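Local structure of putative glycosyl hydrolase (Bacteroides thetaiotaomicron VPI-5482, 3K11) at residues I43-K54 / D68-L79; V150-R158 / V166-F174. The protein is a putative glycoside hydrolase of family 88, which probably cleaves sugar linkages in carbohydrates, though its own substrate is not established. All coordinates share one frame; numbering follows the deposited sequence. Where two conformers were deposited one is given.

How the contacts relate
From the N terminus the chain leaves helix 29-45, enters strand 51-53, turns back through strand 59-60 and returns as strand 70-72. Contact 1 (43-54 with 68-79) closes this excursion as a small antiparallel sheet beside the helix end. The chain then forms helices 82-98, 101-128 and 133-139 before contact 2 (150-158 with 166-174) closes a short connection between helices 148-160 and 167-180. The two contacts follow in series, neither nested nor crossed, with centres about 21 Å apart and nearest atoms about 5 Å apart. Helices 82-98 and 101-128 pack against both, and Tyr88 meets Leu79 of contact 1 and Ala153 of contact 2.

Contact 1: I43-K54 / D68-L79; sequences IDKETPARVVDK and DEAQLERGAFRL. With EDO (1,2-ethanediol), chain Q.
Val52 and Gln71 form the antiparallel hydrogen-bonded pair at the heart of this contact, with Val52 N 2.8 Å from Gln71 O and a return bond from Gln71 N to Val52 O. The backbone pairing runs on at both ends, from Lys54 N to Glu69 O and from Glu73 N to Arg50 O. Beyond the strands, Phe77 N reaches Glu46 O in a weak bond. A water lies within hydrogen-bonding distance of both Pro48 O and Glu73 O.

Among the charged groups, Arg50 NH1 donates to the syn side of Glu73 OE1 at 3.1 Å, forming a salt bridge. The two side chains run alongside each other in the same direction, and OE1 meets the edge of the guanidinium although the two planes are turned 54° apart. Glu73 CG stands opposite its backbone N (chi1 -179°), and the extended chain carries the carboxylate across the Pro48 ring, Pro48 CG lying 3.7 Å from Glu73 CD. Glu46 is bent at chi2 (-65°), which brings OE1 back to Ala76 N at 2.9 Å. Lys54 stretches along the strand end until NZ bonds Asp68 O at 2.9 Å, an oxygen also met by the O1 hydroxyl of an ethanediol probably left from crystallisation.

Apolar contacts are fewer. Val51 CG1 touches Ala70 CB at 3.7 Å, and Thr47 CG2 comes to the edge of the Phe77 ring. Leu79 CD2 lies 3.8 Å from Thr47 CB.

Strand 51-53 is the middle of a three-stranded antiparallel sheet, bonded on its other side to strand 59-60 through Val51 and Ile60. Gly75 O accepts a hydrogen bond from Ser9 OG of the second subunit. Leu72 packs on helices 101-128 and 133-139, and Phe77 stacks on Trp84 of helix 82-98.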
# COMPACT_ATOMS: atom_id res chain seq x y z
N ILE A 43 -27.27 -8.59 24.86
CA ILE A 43 -28.26 -8.47 23.79
C ILE A 43 -29.60 -9.07 24.22
O ILE A 43 -30.63 -8.66 23.72
CB ILE A 43 -27.80 -9.08 22.45
CG1 ILE A 43 -27.56 -10.60 22.56
CG2 ILE A 43 -26.55 -8.32 21.95
CD1 ILE A 43 -28.13 -11.37 21.42
N ASP A 44 -29.55 -10.04 25.12
CA ASP A 44 -30.77 -10.70 25.60
C ASP A 44 -31.72 -9.63 26.22
O ASP A 44 -32.93 -9.55 25.85
CB ASP A 44 -30.38 -11.75 26.63
CG ASP A 44 -31.53 -12.65 27.05
OD1 ASP A 44 -32.53 -12.79 26.30
OD2 ASP A 44 -31.40 -13.24 28.13
N LYS A 45 -31.14 -8.82 27.12
CA LYS A 45 -31.90 -7.74 27.80
C LYS A 45 -32.25 -6.54 26.91
O LYS A 45 -33.12 -5.76 27.26
CB LYS A 45 -31.29 -7.29 29.16
CG LYS A 45 -29.76 -7.09 29.33
CD LYS A 45 -29.17 -5.86 28.62
CE LYS A 45 -29.56 -4.58 29.30
NZ LYS A 45 -28.98 -3.27 28.89
N GLU A 46 -31.58 -6.40 25.78
CA GLU A 46 -31.84 -5.33 24.82
C GLU A 46 -32.67 -5.70 23.62
O GLU A 46 -32.76 -4.91 22.65
CB GLU A 46 -30.49 -4.79 24.34
CG GLU A 46 -29.75 -4.02 25.41
CD GLU A 46 -30.50 -2.75 25.81
OE1 GLU A 46 -31.48 -2.34 25.14
OE2 GLU A 46 -30.09 -2.17 26.81
N THR A 47 -33.22 -6.90 23.61
CA THR A 47 -34.08 -7.37 22.54
C THR A 47 -35.36 -7.97 23.12
O THR A 47 -35.67 -9.14 22.87
CB THR A 47 -33.33 -8.36 21.63
OG1 THR A 47 -32.73 -9.42 22.40
CG2 THR A 47 -32.25 -7.59 20.79
N PRO A 48 -36.15 -7.16 23.83
CA PRO A 48 -37.35 -7.67 24.49
C PRO A 48 -38.38 -8.23 23.51
O PRO A 48 -38.64 -7.64 22.50
CB PRO A 48 -37.90 -6.46 25.24
CG PRO A 48 -37.38 -5.26 24.49
CD PRO A 48 -36.00 -5.70 24.05
N ALA A 49 -38.95 -9.37 23.85
CA ALA A 49 -39.97 -9.98 23.02
C ALA A 49 -41.33 -9.70 23.62
O ALA A 49 -41.95 -10.59 24.19
CB ALA A 49 -39.70 -11.50 22.88
N ARG A 50 -41.79 -8.45 23.54
CA ARG A 50 -43.10 -8.08 24.08
C ARG A 50 -43.72 -7.03 23.21
O ARG A 50 -43.01 -6.29 22.51
CB ARG A 50 -42.99 -7.40 25.46
CG ARG A 50 -42.05 -8.01 26.40
CD ARG A 50 -42.15 -7.39 27.79
NE ARG A 50 -41.37 -8.20 28.70
CZ ARG A 50 -40.08 -8.08 28.90
NH1 ARG A 50 -39.37 -7.12 28.32
NH2 ARG A 50 -39.48 -8.89 29.77
N VAL A 51 -45.04 -6.95 23.31
CA VAL A 51 -45.84 -5.89 22.69
C VAL A 51 -46.20 -4.90 23.78
O VAL A 51 -46.62 -5.29 24.87
CB VAL A 51 -47.10 -6.45 21.99
CG1 VAL A 51 -47.98 -5.35 21.42
CG2 VAL A 51 -46.67 -7.45 20.88
N VAL A 52 -46.04 -3.60 23.49
CA VAL A 52 -46.41 -2.58 24.46
C VAL A 52 -47.19 -1.47 23.76
O VAL A 52 -47.16 -1.34 22.54
CB VAL A 52 -45.16 -1.93 25.11
CG1 VAL A 52 -44.28 -2.98 25.81
CG2 VAL A 52 -44.35 -1.18 24.05
N ASP A 53 -47.88 -0.68 24.56
CA ASP A 53 -48.52 0.55 24.09
C ASP A 53 -47.42 1.56 23.79
O ASP A 53 -46.54 1.82 24.64
CB ASP A 53 -49.43 1.08 25.16
CG ASP A 53 -50.12 2.37 24.73
OD1 ASP A 53 -49.46 3.42 24.65
OD2 ASP A 53 -51.32 2.30 24.50
N LYS A 54 -47.44 2.10 22.58
CA LYS A 54 -46.38 2.98 22.14
C LYS A 54 -46.30 4.29 22.90
O LYS A 54 -45.26 4.93 22.90
CB LYS A 54 -46.50 3.26 20.64
CG LYS A 54 -47.69 4.07 20.27
CD LYS A 54 -47.86 4.08 18.76
CE LYS A 54 -49.04 4.95 18.34
NZ LYS A 54 -49.41 4.76 16.88
N ASP A 68 -53.77 0.25 16.71
CA ASP A 68 -52.56 0.89 16.17
C ASP A 68 -51.66 1.54 17.25
O ASP A 68 -50.65 2.13 16.93
CB ASP A 68 -52.89 1.86 15.01
CG ASP A 68 -53.78 3.04 15.43
OD1 ASP A 68 -53.76 3.44 16.62
OD2 ASP A 68 -54.52 3.56 14.57
N GLU A 69 -52.03 1.40 18.51
CA GLU A 69 -51.16 1.84 19.63
C GLU A 69 -50.08 0.79 19.92
O GLU A 69 -49.10 1.13 20.57
CB GLU A 69 -51.98 2.07 20.91
CG GLU A 69 -52.51 0.81 21.68
CD GLU A 69 -53.60 0.04 20.96
OE1 GLU A 69 -54.26 0.66 20.09
OE2 GLU A 69 -53.78 -1.18 21.27
N ALA A 70 -50.27 -0.46 19.47
CA ALA A 70 -49.35 -1.55 19.82
C ALA A 70 -48.08 -1.50 18.99
O ALA A 70 -48.13 -1.21 17.77
CB ALA A 70 -50.06 -2.90 19.63
N GLN A 71 -46.93 -1.76 19.65
CA GLN A 71 -45.68 -1.89 18.95
C GLN A 71 -44.82 -2.90 19.70
O GLN A 71 -45.03 -3.15 20.88
CB GLN A 71 -44.95 -0.57 18.86
CG GLN A 71 -44.53 -0.02 20.21
CD GLN A 71 -43.67 1.21 20.12
OE1 GLN A 71 -43.59 1.87 19.07
NE2 GLN A 71 -43.01 1.53 21.23
N LEU A 72 -43.82 -3.42 19.03
CA LEU A 72 -42.82 -4.24 19.71
C LEU A 72 -42.06 -3.30 20.65
O LEU A 72 -41.72 -2.17 20.27
CB LEU A 72 -41.88 -4.86 18.70
CG LEU A 72 -42.48 -5.79 17.63
CD1 LEU A 72 -41.41 -6.37 16.78
CD2 LEU A 72 -43.35 -6.88 18.32
N GLU A 73 -41.82 -3.74 21.87
CA GLU A 73 -41.06 -2.94 22.83
C GLU A 73 -39.69 -2.60 22.25
O GLU A 73 -38.99 -3.48 21.71
CB GLU A 73 -40.90 -3.71 24.16
CG GLU A 73 -40.13 -2.90 25.18
CD GLU A 73 -39.96 -3.58 26.49
OE1 GLU A 73 -40.30 -4.76 26.59
OE2 GLU A 73 -39.43 -2.91 27.40
N ARG A 74 -39.28 -1.34 22.34
CA ARG A 74 -38.04 -0.95 21.72
C ARG A 74 -36.88 -1.16 22.68
O ARG A 74 -36.76 -0.46 23.67
CB ARG A 74 -38.11 0.51 21.31
CG ARG A 74 -39.28 0.87 20.41
CD ARG A 74 -39.21 0.16 19.17
NE ARG A 74 -40.01 0.73 18.08
CZ ARG A 74 -40.95 0.09 17.38
NH1 ARG A 74 -41.40 -1.11 17.72
NH2 ARG A 74 -41.47 0.68 16.32
N GLY A 75 -36.06 -2.15 22.41
CA GLY A 75 -34.77 -2.31 23.10
C GLY A 75 -33.73 -1.66 22.21
O GLY A 75 -34.08 -0.96 21.29
N ALA A 76 -32.44 -1.89 22.47
CA ALA A 76 -31.40 -1.26 21.65
C ALA A 76 -31.35 -1.81 20.25
O ALA A 76 -30.93 -1.10 19.35
CB ALA A 76 -30.00 -1.38 22.33
N PHE A 77 -31.79 -3.06 20.04
CA PHE A 77 -31.68 -3.67 18.73
C PHE A 77 -33.01 -4.24 18.24
O PHE A 77 -33.75 -4.82 19.05
CB PHE A 77 -30.69 -4.81 18.80
CG PHE A 77 -29.38 -4.39 19.38
CD1 PHE A 77 -28.55 -3.52 18.65
CD2 PHE A 77 -29.02 -4.75 20.67
CE1 PHE A 77 -27.38 -3.06 19.21
CE2 PHE A 77 -27.83 -4.32 21.22
CZ PHE A 77 -27.00 -3.47 20.46
N ARG A 78 -33.29 -4.08 16.94
CA ARG A 78 -34.54 -4.55 16.31
C ARG A 78 -34.47 -6.05 16.16
O ARG A 78 -33.41 -6.60 15.85
CB ARG A 78 -34.74 -3.87 14.94
CG ARG A 78 -35.04 -2.37 15.01
CD ARG A 78 -34.79 -1.58 13.70
NE ARG A 78 -33.34 -1.52 13.40
CZ ARG A 78 -32.75 -1.86 12.24
NH1 ARG A 78 -33.45 -2.24 11.17
NH2 ARG A 78 -31.42 -1.78 12.15
N LEU A 79 -35.59 -6.73 16.44
CA LEU A 79 -35.66 -8.19 16.36
C LEU A 79 -35.61 -8.81 14.97
O LEU A 79 -35.24 -9.97 14.84
CB LEU A 79 -36.95 -8.70 17.03
CG LEU A 79 -37.06 -8.65 18.56
CD1 LEU A 79 -38.48 -9.10 19.07
CD2 LEU A 79 -36.03 -9.58 19.18
C1 EDO Q . -47.79 3.04 14.66
O1 EDO Q . -48.83 2.09 14.91
C2 EDO Q . -48.33 4.19 13.85
O2 EDO Q . -48.32 3.82 12.47
O HOH W 1 -38.26 -5.64 20.40

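Contact 2: V150-R158 / V166-F174; sequences VCTAMIKLR and VDGLIQNYF
Asp167 OD1, close to Arg158 across the contact, is gripped by two groups: Gln171 NE2, one helical turn on, at 3.0 Å, and the hydroxyl of Tyr217. The hydrogen bond from the Gln171 amide is nearly straight (173°) and uses the syn side of the carboxylate. Tyr217 OH also bonds Arg158 NE and so joins the two segments, whose own charged atoms stay apart, Arg158 NE lying 4.7 Å from Asp167 OD1. Beyond it, Arg158 NH1 bonds the carbonyls of Glu162 and Leu164 in the connecting loop. The aliphatic part of Arg158 slides past Val166 in the opposite sense, with CD 3.7 Å from Val166 CG2.

The rest is apolar. Ile170 is a knob in a hole formed by Cys151, Met154, Ile155 and Arg158; its CG1 rests 3.8 Å from Met154 CB, while CD1 reaches over Ile155. Met154, a selenomethionine, is extended beyond CG, which lays its end across Leu169 and brings SE to the edge of the Tyr173 ring in a Met-aromatic contact, 4.0 Å from Tyr173 CE2. Val150 CG1 approaches the same ring obliquely, 3.8 Å from Tyr173 CE2. Cys151 has SG opposite its backbone N (chi1 -168°), turned to Tyr173 CB at 3.8 Å. With an alanine at Tyr173, the ring that Val150 CG1 and Met154 SE lean on is gone, which would probably open a gap and leave the selenomethionine end freer to turn.

Helices 202-217 and 101-128 add to the surroundings, through Met214 on Ile155 and Phe111 on Met154. Segments 150-158 and 167-174 run roughly antiparallel, their axes 9.5 Å apart at closest approach and their directions 141° apart, a buried helical hairpin consistent with the alpha/alpha barrel of six-hairpin glycosidases.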
# COMPACT_ATOMS: atom_id res chain seq x y z
N VAL A 150 -32.98 -13.11 7.98
CA VAL A 150 -33.95 -13.63 8.96
C VAL A 150 -34.61 -14.92 8.49
O VAL A 150 -34.67 -15.89 9.22
CB VAL A 150 -35.02 -12.57 9.33
CG1 VAL A 150 -36.10 -13.18 10.24
CG2 VAL A 150 -34.35 -11.37 10.03
N CYS A 151 -35.06 -14.92 7.24
CA CYS A 151 -35.63 -16.11 6.62
C CYS A 151 -34.65 -17.29 6.70
O CYS A 151 -35.03 -18.41 7.07
CB CYS A 151 -35.96 -15.83 5.15
SG CYS A 151 -36.98 -17.15 4.43
N THR A 152 -33.37 -17.03 6.41
CA THR A 152 -32.35 -18.05 6.45
C THR A 152 -32.29 -18.71 7.82
O THR A 152 -32.27 -19.95 7.92
CB THR A 152 -30.99 -17.46 6.07
OG1 THR A 152 -31.07 -16.97 4.71
CG2 THR A 152 -29.83 -18.47 6.16
N ALA A 153 -32.19 -17.90 8.86
CA ALA A 153 -32.15 -18.43 10.24
C ALA A 153 -33.41 -19.22 10.63
O ALA A 153 -33.31 -20.24 11.33
CB ALA A 153 -31.91 -17.31 11.23
N MSE A 154 -34.58 -18.76 10.18
CA MSE A 154 -35.84 -19.44 10.49
C MSE A 154 -35.89 -20.81 9.83
O MSE A 154 -36.33 -21.76 10.43
CB MSE A 154 -37.03 -18.61 10.03
CG MSE A 154 -37.28 -17.42 10.93
SE MSE A 154 -38.83 -16.41 10.29
CE MSE A 154 -38.90 -15.14 11.74
N ILE A 155 -35.44 -20.89 8.56
CA ILE A 155 -35.31 -22.20 7.90
C ILE A 155 -34.36 -23.13 8.66
O ILE A 155 -34.71 -24.26 9.00
CB ILE A 155 -34.83 -22.03 6.46
CG1 ILE A 155 -35.93 -21.37 5.60
CG2 ILE A 155 -34.48 -23.39 5.85
CD1 ILE A 155 -35.32 -20.68 4.27
N LYS A 156 -33.18 -22.62 9.03
CA LYS A 156 -32.22 -23.41 9.76
C LYS A 156 -32.78 -24.01 11.04
O LYS A 156 -32.63 -25.20 11.30
CB LYS A 156 -31.00 -22.59 10.10
CG LYS A 156 -30.09 -22.28 8.91
CD LYS A 156 -29.09 -21.25 9.33
CE LYS A 156 -28.00 -21.00 8.30
NZ LYS A 156 -27.04 -19.93 8.75
N LEU A 157 -33.48 -23.20 11.82
CA LEU A 157 -34.02 -23.71 13.08
C LEU A 157 -35.23 -24.61 12.87
O LEU A 157 -35.37 -25.64 13.52
CB LEU A 157 -34.32 -22.59 14.07
CG LEU A 157 -34.61 -23.04 15.52
CD1 LEU A 157 -33.45 -23.88 16.07
CD2 LEU A 157 -34.83 -21.82 16.41
N ARG A 158 -36.10 -24.25 11.93
CA ARG A 158 -37.25 -25.08 11.71
C ARG A 158 -36.86 -26.47 11.22
O ARG A 158 -37.52 -27.47 11.56
CB ARG A 158 -38.25 -24.44 10.76
CG ARG A 158 -39.50 -25.29 10.59
CD ARG A 158 -40.67 -24.47 10.10
NE ARG A 158 -41.61 -25.39 9.49
CZ ARG A 158 -42.38 -26.22 10.16
NH1 ARG A 158 -42.43 -26.19 11.49
NH2 ARG A 158 -43.15 -27.08 9.50
N VAL A 166 -42.88 -21.26 12.15
CA VAL A 166 -42.41 -20.15 11.32
C VAL A 166 -42.63 -20.36 9.81
O VAL A 166 -42.18 -19.54 8.99
CB VAL A 166 -40.93 -19.83 11.60
CG1 VAL A 166 -40.75 -19.22 12.99
CG2 VAL A 166 -40.02 -21.04 11.37
N ASP A 167 -43.40 -21.38 9.42
CA ASP A 167 -43.59 -21.60 7.98
C ASP A 167 -44.29 -20.42 7.32
O ASP A 167 -43.92 -20.05 6.22
CB ASP A 167 -44.38 -22.87 7.69
CG ASP A 167 -44.45 -23.14 6.18
OD1 ASP A 167 -43.39 -23.39 5.57
OD2 ASP A 167 -45.55 -23.04 5.60
N GLY A 168 -45.27 -19.81 7.97
CA GLY A 168 -45.95 -18.68 7.35
C GLY A 168 -44.99 -17.53 7.08
O GLY A 168 -44.99 -16.92 5.99
N LEU A 169 -44.11 -17.26 8.04
CA LEU A 169 -43.14 -16.17 7.87
C LEU A 169 -42.13 -16.51 6.78
O LEU A 169 -41.79 -15.65 5.98
CB LEU A 169 -42.41 -15.87 9.19
CG LEU A 169 -43.30 -15.27 10.30
CD1 LEU A 169 -42.64 -15.41 11.65
CD2 LEU A 169 -43.52 -13.82 9.97
N ILE A 170 -41.64 -17.75 6.79
CA ILE A 170 -40.70 -18.23 5.77
C ILE A 170 -41.32 -18.11 4.39
O ILE A 170 -40.71 -17.58 3.46
CB ILE A 170 -40.24 -19.69 6.02
CG1 ILE A 170 -39.36 -19.81 7.25
CG2 ILE A 170 -39.57 -20.29 4.78
CD1 ILE A 170 -39.15 -21.25 7.71
N GLN A 171 -42.55 -18.58 4.23
CA GLN A 171 -43.16 -18.51 2.88
C GLN A 171 -43.33 -17.08 2.41
O GLN A 171 -43.09 -16.77 1.22
CB GLN A 171 -44.51 -19.24 2.83
CG GLN A 171 -44.44 -20.76 3.15
CD GLN A 171 -43.61 -21.55 2.20
OE1 GLN A 171 -43.43 -21.16 1.04
NE2 GLN A 171 -43.05 -22.67 2.67
N ASN A 172 -43.71 -16.19 3.32
CA ASN A 172 -43.90 -14.78 2.96
C ASN A 172 -42.58 -14.13 2.56
O ASN A 172 -42.48 -13.42 1.58
CB ASN A 172 -44.49 -14.03 4.16
CG ASN A 172 -44.89 -12.61 3.83
OD1 ASN A 172 -45.63 -12.39 2.88
ND2 ASN A 172 -44.43 -11.64 4.62
N TYR A 173 -41.56 -14.33 3.38
CA TYR A 173 -40.25 -13.79 3.09
C TYR A 173 -39.72 -14.33 1.77
O TYR A 173 -39.23 -13.58 0.90
CB TYR A 173 -39.30 -14.19 4.19
CG TYR A 173 -39.30 -13.34 5.46
CD1 TYR A 173 -39.39 -11.95 5.42
CD2 TYR A 173 -39.08 -13.93 6.69
CE1 TYR A 173 -39.31 -11.19 6.59
CE2 TYR A 173 -39.01 -13.21 7.84
CZ TYR A 173 -39.13 -11.83 7.80
OH TYR A 173 -38.99 -11.11 8.98
N PHE A 174 -39.82 -15.63 1.60
CA PHE A 174 -39.22 -16.24 0.40
C PHE A 174 -40.01 -15.93 -0.86
O PHE A 174 -39.43 -15.76 -1.92
CB PHE A 174 -39.09 -17.75 0.52
CG PHE A 174 -38.07 -18.30 -0.43
CD1 PHE A 174 -36.74 -18.08 -0.21
CD2 PHE A 174 -38.46 -18.92 -1.60
CE1 PHE A 174 -35.80 -18.52 -1.10
CE2 PHE A 174 -37.53 -19.39 -2.48
CZ PHE A 174 -36.19 -19.19 -2.24